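Local coordinates for NADH kinase POS5, mitochondrial (Saccharomyces cerevisiae, PDB 3AFO), which phosphorylates NADH, and with about half the preference NAD(+), at the expense of ATP in mitochondria, supplying the cell with the reductant NADPH, at residues 140-148 and 156-165; 40-48 and 72-81. All coordinates share one frame; numbering follows the deposited sequence.

Interactions 1 and 2 are the two margins of one parallel sheet in the N-terminal domain of the kinase. The strands run in the order 74-76, 43-48, 117-122, 142-146, 156-157, so interaction 2 pairs the first two, interaction 1 the last two, and strand 117-122 lies between them. Their centres are about 14 Å apart, yet they touch: the ring of Phe165, on the helix of interaction 1, packs with CZ 3.9 Å from Leu41 CD2 and CE1 4.2 Å from Val44 CG2. Interaction 1 is the nearer to bound NADH, the Ala146 side chain lying about 10 Å from it, against about 14 Å for that of Lys48 in interaction 2.

Interaction 1. Residues 140-148 and 156-165; sequences PPVLAFALG and FDFKEHKKVF
The ring of Phe145 lies against the start of the segment 156-165, where the last strand of a parallel alpha/beta sheet turns into a helix. Strand 156-157 pairs in parallel with 142-146 through a nearly straight bond from Ala146 N to Phe156 O (2.7 Å) and a weak one from Phe156 N to Ala144 O. With CG of Phe145 beside its own backbone N (chi1 -66°), CD1 meets Phe156 CB at 3.5 Å on the strand, while CE1 reaches His161 CA at the start of the helix. His161 CB approaches off-centre over the ring, 4.2 Å from its centroid, in a CH-pi contact. Phe158 directs its edge at the face of Phe145, the planes 85° apart, a T-shaped pair. Beside it, the branched end of Leu147 rests on Phe158 CB.

Farther along, Leu143 CD1 touches both Phe156 CE2 (3.8 Å) and Val164 CG1 (3.6 Å). Its CG stands anti to the backbone N (chi1 180°), which sets CD1 against both and leaves CD2 beside Phe165 CD1. Val164 CG1 also sits over the centre of the Phe156 ring. Aliphatic and aromatic residues suit this seam, because it is the hydrophobic layer between sheet and helix; Leu66 of helix 53-69 also packs on Phe165. Several polar groups are tied at the turn, though Phe158 N is buried without a partner in the model: Asp157 OD1 accepts from Lys159 N in an Asx turn, and Phe158 O, which lies in the plane of the imidazole, accepts from both His161 N and His161 ND1, the latter at 2.8 Å.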
loop_
_atom_site.group_PDB
_atom_site.type_symbol
_atom_site.label_atom_id
_atom_site.label_comp_id
_atom_site.label_asym_id
_atom_site.label_seq_id
_atom_site.Cartn_x
_atom_site.Cartn_y
_atom_site.Cartn_z
ATOM N N PRO A 140 20.841 29.405 -11.509
ATOM C CA PRO A 140 20.616 30.610 -10.716
ATOM C C PRO A 140 19.477 30.359 -9.721
ATOM O O PRO A 140 18.692 29.431 -9.923
ATOM C CB PRO A 140 20.188 31.641 -11.767
ATOM C CG PRO A 140 19.651 30.834 -12.902
ATOM C CD PRO A 140 20.463 29.583 -12.921
ATOM N N PRO A 141 19.376 31.187 -8.663
ATOM C CA PRO A 141 18.255 31.115 -7.727
ATOM C C PRO A 141 16.922 31.184 -8.468
ATOM O O PRO A 141 16.830 31.838 -9.518
ATOM C CB PRO A 141 18.440 32.363 -6.867
ATOM C CG PRO A 141 19.884 32.705 -6.993
ATOM C CD PRO A 141 20.319 32.268 -8.325
ATOM N N VAL A 142 15.908 30.507 -7.931
ATOM C CA VAL A 142 14.607 30.380 -8.602
ATOM C C VAL A 142 13.496 31.025 -7.780
ATOM O O VAL A 142 13.265 30.659 -6.623
ATOM C CB VAL A 142 14.248 28.892 -8.879
ATOM C CG1 VAL A 142 12.917 28.781 -9.642
ATOM C CG2 VAL A 142 15.365 28.201 -9.658
ATOM N N LEU A 143 12.817 31.992 -8.389
ATOM C CA LEU A 143 11.706 32.697 -7.758
ATOM C C LEU A 143 10.437 32.286 -8.479
ATOM O O LEU A 143 10.259 32.592 -9.656
ATOM C CB LEU A 143 11.886 34.228 -7.847
ATOM C CG LEU A 143 10.774 35.082 -7.212
ATOM C CD1 LEU A 143 10.487 34.664 -5.780
ATOM C CD2 LEU A 143 11.059 36.604 -7.297
ATOM N N ALA A 144 9.562 31.586 -7.756
ATOM C CA ALA A 144 8.464 30.884 -8.390
ATOM C C ALA A 144 7.106 31.437 -7.945
ATOM O O ALA A 144 6.774 31.419 -6.755
ATOM C CB ALA A 144 8.573 29.381 -8.108
ATOM N N PHE A 145 6.339 31.940 -8.909
ATOM C CA PHE A 145 4.994 32.457 -8.640
ATOM C C PHE A 145 3.929 31.568 -9.253
ATOM O O PHE A 145 3.990 31.241 -10.434
ATOM C CB PHE A 145 4.821 33.869 -9.209
ATOM C CG PHE A 145 5.673 34.909 -8.536
ATOM C CD1 PHE A 145 5.332 35.403 -7.285
ATOM C CD2 PHE A 145 6.798 35.423 -9.180
ATOM C CE1 PHE A 145 6.114 36.385 -6.666
ATOM C CE2 PHE A 145 7.577 36.400 -8.576
ATOM C CZ PHE A 145 7.239 36.880 -7.316
ATOM N N ALA A 146 2.939 31.208 -8.445
ATOM C CA ALA A 146 1.849 30.328 -8.870
ATOM C C ALA A 146 0.737 31.087 -9.586
ATOM O O ALA A 146 0.095 31.974 -9.005
ATOM C CB ALA A 146 1.291 29.589 -7.676
ATOM N N LEU A 147 0.518 30.741 -10.848
ATOM C CA LEU A 147 -0.594 31.282 -11.613
ATOM C C LEU A 147 -1.378 30.139 -12.220
ATOM O O LEU A 147 -0.804 29.105 -12.546
ATOM C CB LEU A 147 -0.098 32.214 -12.716
ATOM C CG LEU A 147 0.326 33.585 -12.180
ATOM C CD1 LEU A 147 1.672 33.981 -12.726
ATOM C CD2 LEU A 147 -0.743 34.650 -12.437
ATOM N N GLY A 148 -2.681 30.339 -12.388
ATOM C CA GLY A 148 -3.547 29.308 -12.963
ATOM C C GLY A 148 -3.773 28.189 -11.958
ATOM O O GLY A 148 -3.809 28.421 -10.740
ATOM N N PHE A 156 4.814 31.185 -3.921
ATOM C CA PHE A 156 4.239 32.535 -3.895
ATOM C C PHE A 156 3.076 32.723 -4.841
ATOM O O PHE A 156 3.109 32.286 -5.993
ATOM C CB PHE A 156 5.304 33.595 -4.233
ATOM C CG PHE A 156 6.499 33.555 -3.334
ATOM C CD1 PHE A 156 6.433 34.091 -2.058
ATOM C CD2 PHE A 156 7.682 32.949 -3.753
ATOM C CE1 PHE A 156 7.533 34.032 -1.204
ATOM C CE2 PHE A 156 8.778 32.883 -2.910
ATOM C CZ PHE A 156 8.704 33.434 -1.638
ATOM N N ASP A 157 2.056 33.407 -4.340
ATOM C CA ASP A 157 0.979 33.934 -5.161
ATOM C C ASP A 157 1.568 35.096 -5.951
ATOM O O ASP A 157 2.279 35.911 -5.386
ATOM C CB ASP A 157 -0.122 34.464 -4.235
ATOM C CG ASP A 157 -1.430 34.731 -4.959
ATOM O OD1 ASP A 157 -1.422 35.252 -6.103
ATOM O OD2 ASP A 157 -2.487 34.434 -4.359
ATOM N N PHE A 158 1.254 35.185 -7.240
ATOM C CA PHE A 158 1.747 36.303 -8.064
ATOM C C PHE A 158 1.357 37.689 -7.532
ATOM O O PHE A 158 2.064 38.668 -7.790
ATOM C CB PHE A 158 1.354 36.162 -9.543
ATOM C CG PHE A 158 1.793 37.342 -10.398
ATOM C CD1 PHE A 158 3.130 37.501 -10.753
ATOM C CD2 PHE A 158 0.869 38.309 -10.809
ATOM C CE1 PHE A 158 3.548 38.600 -11.528
ATOM C CE2 PHE A 158 1.275 39.412 -11.572
ATOM C CZ PHE A 158 2.623 39.556 -11.931
ATOM N N LYS A 159 0.234 37.752 -6.814
ATOM C CA LYS A 159 -0.236 38.974 -6.155
ATOM C C LYS A 159 0.832 39.595 -5.267
ATOM O O LYS A 159 0.895 40.819 -5.128
ATOM C CB LYS A 159 -1.481 38.691 -5.306
ATOM C CG LYS A 159 -2.810 39.015 -5.976
ATOM C CD LYS A 159 -3.251 37.932 -6.943
ATOM C CE LYS A 159 -4.753 38.004 -7.180
ATOM N NZ LYS A 159 -5.215 37.028 -8.218
ATOM N N GLU A 160 1.667 38.743 -4.672
ATOM C CA GLU A 160 2.696 39.180 -3.727
ATOM C C GLU A 160 3.982 39.651 -4.422
ATOM O O GLU A 160 4.976 39.895 -3.749
ATOM C CB GLU A 160 3.079 38.057 -2.746
ATOM C CG GLU A 160 2.005 37.016 -2.390
ATOM C CD GLU A 160 2.547 35.946 -1.430
ATOM O OE1 GLU A 160 3.126 36.324 -0.384
ATOM O OE2 GLU A 160 2.403 34.737 -1.715
ATOM N N HIS A 161 3.975 39.763 -5.753
ATOM C CA HIS A 161 5.235 39.902 -6.516
ATOM C C HIS A 161 6.123 41.109 -6.181
ATOM O O HIS A 161 7.349 40.972 -6.170
ATOM C CB HIS A 161 5.009 39.786 -8.031
ATOM C CG HIS A 161 4.343 40.979 -8.649
ATOM N ND1 HIS A 161 2.977 41.070 -8.813
ATOM C CD2 HIS A 161 4.863 42.118 -9.171
ATOM C CE1 HIS A 161 2.681 42.221 -9.395
ATOM N NE2 HIS A 161 3.808 42.877 -9.618
ATOM N N LYS A 162 5.523 42.267 -5.888
ATOM C CA LYS A 162 6.315 43.464 -5.540
ATOM C C LYS A 162 7.101 43.275 -4.242
ATOM O O LYS A 162 8.314 43.490 -4.215
ATOM C CB LYS A 162 5.443 44.728 -5.449
ATOM C CG LYS A 162 4.723 45.086 -6.744
ATOM C CD LYS A 162 4.379 46.579 -6.814
ATOM C CE LYS A 162 3.114 46.929 -6.053
ATOM N NZ LYS A 162 2.640 48.311 -6.413
ATOM N N LYS A 163 6.401 42.857 -3.188
ATOM C CA LYS A 163 6.995 42.650 -1.868
ATOM C C LYS A 163 8.038 41.524 -1.835
ATOM O O LYS A 163 9.058 41.639 -1.153
ATOM C CB LYS A 163 5.894 42.398 -0.838
ATOM C CG LYS A 163 4.578 41.922 -1.448
ATOM C CD LYS A 163 3.949 43.000 -2.334
ATOM C CE LYS A 163 3.788 44.304 -1.554
ATOM N NZ LYS A 163 3.467 45.471 -2.414
ATOM N N VAL A 164 7.780 40.448 -2.579
ATOM C CA VAL A 164 8.698 39.301 -2.641
ATOM C C VAL A 164 9.956 39.657 -3.428
ATOM O O VAL A 164 11.065 39.434 -2.942
ATOM C CB VAL A 164 8.011 38.026 -3.211
ATOM C CG1 VAL A 164 9.023 36.899 -3.406
ATOM C CG2 VAL A 164 6.879 37.565 -2.284
ATOM N N PHE A 165 9.784 40.231 -4.620
ATOM C CA PHE A 165 10.936 40.672 -5.417
ATOM C C PHE A 165 11.826 41.676 -4.661
ATOM O O PHE A 165 13.060 41.590 -4.733
ATOM C CB PHE A 165 10.537 41.204 -6.802
ATOM C CG PHE A 165 11.720 41.505 -7.683
ATOM C CD1 PHE A 165 12.369 40.485 -8.373
ATOM C CD2 PHE A 165 12.216 42.808 -7.788
ATOM C CE1 PHE A 165 13.481 40.751 -9.152
ATOM C CE2 PHE A 165 13.330 43.084 -8.568
ATOM C CZ PHE A 165 13.963 42.061 -9.260
#

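Interaction 2. Residues 40-48 and 72-81; sequences PLQNVYITK and EVNVIVQPDV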
loop_
_atom_site.group_PDB
_atom_site.type_symbol
_atom_site.label_atom_id
_atom_site.label_comp_id
_atom_site.label_asym_id
_atom_site.label_seq_id
_atom_site.Cartn_x
_atom_site.Cartn_y
_atom_site.Cartn_z
ATOM N N PRO A 40 25.325 43.209 -7.426
ATOM C CA PRO A 40 23.881 43.489 -7.399
ATOM C C PRO A 40 23.079 42.714 -8.457
ATOM O O PRO A 40 23.578 42.447 -9.552
ATOM C CB PRO A 40 23.812 44.997 -7.666
ATOM C CG PRO A 40 25.136 45.528 -7.146
ATOM C CD PRO A 40 26.126 44.451 -7.504
ATOM N N LEU A 41 21.853 42.340 -8.108
ATOM C CA LEU A 41 20.960 41.634 -9.033
ATOM C C LEU A 41 20.580 42.542 -10.200
ATOM O O LEU A 41 20.083 43.646 -9.983
ATOM C CB LEU A 41 19.693 41.179 -8.290
ATOM C CG LEU A 41 18.467 40.727 -9.089
ATOM C CD1 LEU A 41 18.801 39.542 -9.974
ATOM C CD2 LEU A 41 17.303 40.403 -8.163
ATOM N N GLN A 42 20.804 42.070 -11.423
ATOM C CA GLN A 42 20.458 42.832 -12.620
ATOM C C GLN A 42 19.700 42.035 -13.690
ATOM O O GLN A 42 18.650 42.485 -14.155
ATOM C CB GLN A 42 21.710 43.456 -13.250
ATOM C CG GLN A 42 22.279 44.649 -12.501
ATOM C CD GLN A 42 23.348 45.361 -13.315
ATOM O OE1 GLN A 42 24.443 44.834 -13.531
ATOM N NE2 GLN A 42 23.023 46.560 -13.789
ATOM N N ASN A 43 20.242 40.879 -14.087
ATOM C CA ASN A 43 19.707 40.100 -15.204
ATOM C C ASN A 43 18.633 39.097 -14.747
ATOM O O ASN A 43 18.949 38.045 -14.172
ATOM C CB ASN A 43 20.819 39.351 -15.935
ATOM C CG ASN A 43 21.913 40.274 -16.487
ATOM O OD1 ASN A 43 21.759 41.504 -16.557
ATOM N ND2 ASN A 43 23.028 39.667 -16.889
ATOM N N VAL A 44 17.377 39.429 -15.005
ATOM C CA VAL A 44 16.260 38.599 -14.563
ATOM C C VAL A 44 15.631 37.891 -15.758
ATOM O O VAL A 44 15.037 38.528 -16.627
ATOM C CB VAL A 44 15.211 39.446 -13.803
ATOM C CG1 VAL A 44 14.022 38.583 -13.334
ATOM C CG2 VAL A 44 15.865 40.144 -12.597
ATOM N N TYR A 45 15.776 36.569 -15.797
ATOM C CA TYR A 45 15.137 35.728 -16.813
ATOM C C TYR A 45 13.739 35.274 -16.365
ATOM O O TYR A 45 13.578 34.681 -15.294
ATOM C CB TYR A 45 16.022 34.526 -17.135
ATOM C CG TYR A 45 15.449 33.508 -18.097
ATOM C CD1 TYR A 45 14.814 33.901 -19.272
ATOM C CD2 TYR A 45 15.587 32.142 -17.849
ATOM C CE1 TYR A 45 14.306 32.966 -20.161
ATOM C CE2 TYR A 45 15.088 31.193 -18.739
ATOM C CZ TYR A 45 14.447 31.614 -19.890
ATOM O OH TYR A 45 13.947 30.691 -20.780
ATOM N N ILE A 46 12.739 35.556 -17.198
ATOM C CA ILE A 46 11.352 35.263 -16.846
ATOM C C ILE A 46 10.748 34.283 -17.833
ATOM O O ILE A 46 10.807 34.494 -19.052
ATOM C CB ILE A 46 10.470 36.543 -16.787
ATOM C CG1 ILE A 46 11.163 37.647 -15.990
ATOM C CG2 ILE A 46 9.097 36.228 -16.168
ATOM C CD1 ILE A 46 10.579 39.015 -16.229
ATOM N N THR A 47 10.180 33.202 -17.301
ATOM C CA THR A 47 9.498 32.201 -18.112
ATOM C C THR A 47 8.060 32.066 -17.635
ATOM O O THR A 47 7.752 32.359 -16.478
ATOM C CB THR A 47 10.184 30.821 -18.016
ATOM O OG1 THR A 47 9.978 30.269 -16.710
ATOM C CG2 THR A 47 11.661 30.950 -18.262
ATOM N N LYS A 48 7.181 31.622 -18.529
ATOM C CA LYS A 48 5.771 31.452 -18.175
ATOM C C LYS A 48 5.191 30.194 -18.785
ATOM O O LYS A 48 5.701 29.674 -19.772
ATOM C CB LYS A 48 4.946 32.670 -18.603
ATOM C CG LYS A 48 4.858 32.885 -20.113
ATOM C CD LYS A 48 3.952 34.065 -20.444
ATOM C CE LYS A 48 3.974 34.393 -21.942
ATOM N NZ LYS A 48 3.551 33.241 -22.808
ATOM N N GLU A 72 18.158 49.467 -12.899
ATOM C CA GLU A 72 19.335 48.608 -13.104
ATOM C C GLU A 72 19.005 47.205 -13.657
ATOM O O GLU A 72 19.895 46.493 -14.149
ATOM C CB GLU A 72 20.153 48.504 -11.804
ATOM C CG GLU A 72 19.586 47.538 -10.734
ATOM C CD GLU A 72 18.536 48.167 -9.813
ATOM O OE1 GLU A 72 17.846 49.137 -10.211
ATOM O OE2 GLU A 72 18.402 47.675 -8.673
ATOM N N VAL A 73 17.729 46.822 -13.595
ATOM C CA VAL A 73 17.305 45.466 -13.968
ATOM C C VAL A 73 17.152 45.273 -15.473
ATOM O O VAL A 73 16.569 46.104 -16.166
ATOM C CB VAL A 73 16.016 45.035 -13.201
ATOM C CG1 VAL A 73 15.292 43.877 -13.906
ATOM C CG2 VAL A 73 16.366 44.655 -11.774
ATOM N N ASN A 74 17.685 44.158 -15.962
ATOM C CA ASN A 74 17.544 43.772 -17.356
ATOM C C ASN A 74 16.690 42.526 -17.482
ATOM O O ASN A 74 16.990 41.504 -16.861
ATOM C CB ASN A 74 18.919 43.545 -17.985
ATOM C CG ASN A 74 19.852 44.733 -17.769
ATOM O OD1 ASN A 74 19.515 45.868 -18.113
ATOM N ND2 ASN A 74 21.005 44.479 -17.157
ATOM N N VAL A 75 15.645 42.620 -18.310
ATOM C CA VAL A 75 14.662 41.547 -18.501
ATOM C C VAL A 75 15.025 40.654 -19.684
ATOM O O VAL A 75 15.171 41.122 -20.825
ATOM C CB VAL A 75 13.228 42.120 -18.703
ATOM C CG1 VAL A 75 12.266 41.056 -19.250
ATOM C CG2 VAL A 75 12.690 42.732 -17.418
ATOM N N ILE A 76 15.153 39.361 -19.404
ATOM C CA ILE A 76 15.407 38.361 -20.422
ATOM C C ILE A 76 14.184 37.442 -20.544
ATOM O O ILE A 76 13.654 36.979 -19.532
ATOM C CB ILE A 76 16.628 37.489 -20.059
ATOM C CG1 ILE A 76 17.835 38.360 -19.662
ATOM C CG2 ILE A 76 16.958 36.566 -21.207
ATOM C CD1 ILE A 76 18.965 37.591 -18.903
ATOM N N VAL A 77 13.746 37.186 -21.777
ATOM C CA VAL A 77 12.674 36.214 -22.048
ATOM C C VAL A 77 13.080 35.417 -23.273
ATOM O O VAL A 77 14.021 35.796 -23.968
ATOM C CB VAL A 77 11.261 36.874 -22.263
ATOM C CG1 VAL A 77 10.830 37.649 -21.048
ATOM C CG2 VAL A 77 11.243 37.781 -23.508
ATOM N N GLN A 78 12.364 34.319 -23.518
ATOM C CA GLN A 78 12.506 33.506 -24.728
ATOM C C GLN A 78 12.217 34.321 -25.997
ATOM O O GLN A 78 11.437 35.271 -25.945
ATOM C CB GLN A 78 11.542 32.313 -24.659
ATOM C CG GLN A 78 11.908 31.287 -23.598
ATOM C CD GLN A 78 13.203 30.592 -23.928
ATOM O OE1 GLN A 78 13.244 29.688 -24.760
ATOM N NE2 GLN A 78 14.273 31.018 -23.284
ATOM N N PRO A 79 12.844 33.951 -27.134
ATOM C CA PRO A 79 12.627 34.659 -28.404
ATOM C C PRO A 79 11.169 34.714 -28.881
ATOM O O PRO A 79 10.699 35.777 -29.300
ATOM C CB PRO A 79 13.490 33.871 -29.400
ATOM C CG PRO A 79 14.556 33.268 -28.562
ATOM C CD PRO A 79 13.888 32.914 -27.272
ATOM N N ASP A 80 10.461 33.591 -28.810
ATOM C CA ASP A 80 9.071 33.559 -29.246
ATOM C C ASP A 80 8.163 34.351 -28.297
ATOM O O ASP A 80 7.192 34.966 -28.732
ATOM C CB ASP A 80 8.574 32.119 -29.479
ATOM C CG ASP A 80 8.751 31.204 -28.259
ATOM O OD1 ASP A 80 9.456 31.565 -27.290
ATOM O OD2 ASP A 80 8.176 30.092 -28.288
ATOM N N VAL A 81 8.513 34.344 -27.012
ATOM C CA VAL A 81 7.806 35.100 -25.987
ATOM C C VAL A 81 7.985 36.612 -26.176
ATOM O O VAL A 81 7.011 37.365 -26.083
ATOM C CB VAL A 81 8.237 34.661 -24.571
ATOM C CG1 VAL A 81 7.835 35.681 -23.528
ATOM C CG2 VAL A 81 7.639 33.287 -24.235
HETATM O O HOH W 1 20.399 45.333 -8.055
#
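Leu41 O and Glu72 OE2 are bridged by a water that donates to both, where the two segments come together. Gln42 reaches across with its extended side chain, NE2 giving a bent bond to Glu72 O (3.1 Å), while its own carbonyl accepts Asn74 N from above the carbonyl plane. Asn43 and Asn74 lie side by side: ND2 of Asn74 points almost straight at Asn43 OD1 (3.1 Å, 174°), and the other end of the Asn43 amide is held by Arg114 O. Val44 then bonds through N to Asn74 O and through O to Ile76 N (2.9 Å), the alternating ladder of parallel strands; joined in sequence through helix 53-69, they form a beta-alpha-beta unit. Val44 CG2, one methyl of the beta-branched side chain, packs on Val73 CG1. Tyr45, its CG trans to the backbone N (chi1 176°), lays the ring edge along Ile76 O, with CD1 3.9 Å from Ile76 CG2. A serine here would probably leave Ile76 CG2 without its aromatic neighbour and open a gap beside the strand. Ile46 N donates to Ile76 O, and its CD1 meets Val75 CG1 at 4.0 Å. Finally Lys48 brings NZ beside Val81 CG2, where it forms a salt bridge with Glu84.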